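Local coordinates for glucose-1-phosphate thymidylyltransferase (Bacillus anthracis, PDB 4ECM), which catalyses the transfer of a thymidylyl group from dTTP to glucose-1-phosphate, giving dTDP-glucose and pyrophosphate, a step of dTDP-L-rhamnose biosynthesis, at residues G83-V86 against S87-S91. Residues are numbered along the deposited sequence; the frame is centred on the assembly and turned at random.
Sequences GDVV and SFLGS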
# COMPACT_ATOMS: atom_id res chain seq x y z
N GLY A 83 5.80 -1.76 4.55
CA GLY A 83 5.58 -0.68 3.59
C GLY A 83 5.34 0.66 4.26
O GLY A 83 5.98 1.66 3.95
N ASP A 84 4.41 0.67 5.21
CA ASP A 84 4.05 1.89 5.91
C ASP A 84 5.15 2.37 6.83
O ASP A 84 5.41 3.56 6.90
CB ASP A 84 2.75 1.70 6.68
CG ASP A 84 1.52 1.66 5.77
OD1 ASP A 84 1.59 2.09 4.59
OD2 ASP A 84 0.47 1.21 6.26
N VAL A 85 5.82 1.45 7.50
CA VAL A 85 6.90 1.83 8.39
C VAL A 85 8.01 2.49 7.58
O VAL A 85 8.50 3.57 7.94
CB VAL A 85 7.44 0.62 9.17
CG1 VAL A 85 8.68 1.01 9.97
CG2 VAL A 85 6.34 0.04 10.09
N VAL A 86 8.37 1.87 6.46
CA VAL A 86 9.40 2.44 5.60
C VAL A 86 8.95 3.77 4.98
O VAL A 86 9.76 4.68 4.83
CB VAL A 86 9.85 1.42 4.54
CG1 VAL A 86 10.77 2.08 3.53
CG2 VAL A 86 10.54 0.23 5.23
N SER A 87 7.67 3.90 4.64
CA SER A 87 7.20 5.16 4.08
C SER A 87 7.42 6.28 5.07
O SER A 87 7.69 7.40 4.67
CB SER A 87 5.73 5.12 3.67
OG SER A 87 5.54 4.18 2.63
N PHE A 88 7.27 6.00 6.36
CA PHE A 88 7.56 7.03 7.38
C PHE A 88 9.04 7.28 7.60
O PHE A 88 9.49 8.43 7.66
CB PHE A 88 7.02 6.66 8.76
CG PHE A 88 5.65 7.17 9.06
CD1 PHE A 88 5.47 8.49 9.46
CD2 PHE A 88 4.54 6.32 9.02
CE1 PHE A 88 4.19 8.98 9.77
CE2 PHE A 88 3.26 6.80 9.33
CZ PHE A 88 3.08 8.13 9.71
N LEU A 89 9.80 6.20 7.73
CA LEU A 89 11.19 6.31 8.17
C LEU A 89 12.28 6.45 7.10
O LEU A 89 13.33 7.07 7.35
CB LEU A 89 11.50 5.13 9.09
CG LEU A 89 10.74 5.07 10.44
CD1 LEU A 89 11.25 3.89 11.25
CD2 LEU A 89 10.88 6.35 11.27
N GLY A 90 12.04 5.87 5.94
CA GLY A 90 12.97 5.95 4.84
C GLY A 90 14.35 5.39 5.15
O GLY A 90 14.49 4.43 5.90
N SER A 91 15.36 6.00 4.57
CA SER A 91 16.73 5.58 4.81
C SER A 91 17.20 6.04 6.18
O SER A 91 18.18 5.52 6.71
CB SER A 91 17.63 6.24 3.80
OG SER A 91 17.65 7.63 4.05
O HOH W 1 2.95 3.16 2.43
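Residues 83-91 cover most of the short helix 82-89 and the turn that ends it, in the beta-alpha-beta unit formed by strand 72-77, helix 82-89 and strand 98-103; Ser87 folds back on Gly83 here. Gly83 O takes two hydrogen bonds from Ser87, from N and from OG, each 2.9 Å. The two donors come from opposite faces of the carbonyl plane, with OG 38° out of it. OG reaches this place because it stands anti to its own carbonyl carbon (chi1 -63°). A water 2.8 Å from Ser87 OG donates to it and also to Asp84 OD1, so it bridges the two side chains. Phe88 turns its ring edge to Asp84 O, with CD2 3.6 Å from that oxygen. On the inner face Val85 and Leu89 run side by side, CG1 of Val85 meeting CD1 of Leu89 at 4.1 Å. Gly90 N closes the helix on Val86 O at 2.8 Å, and Gly90 then leaves helical geometry with positive phi. Val86 meets Val103 of a second subunit and Phe88 meets Val44 of a third subunit. Val85 and Leu89 pack on Ile75 of strand 72-77. Leu89 also touches helix 57-67 and strand 98-103.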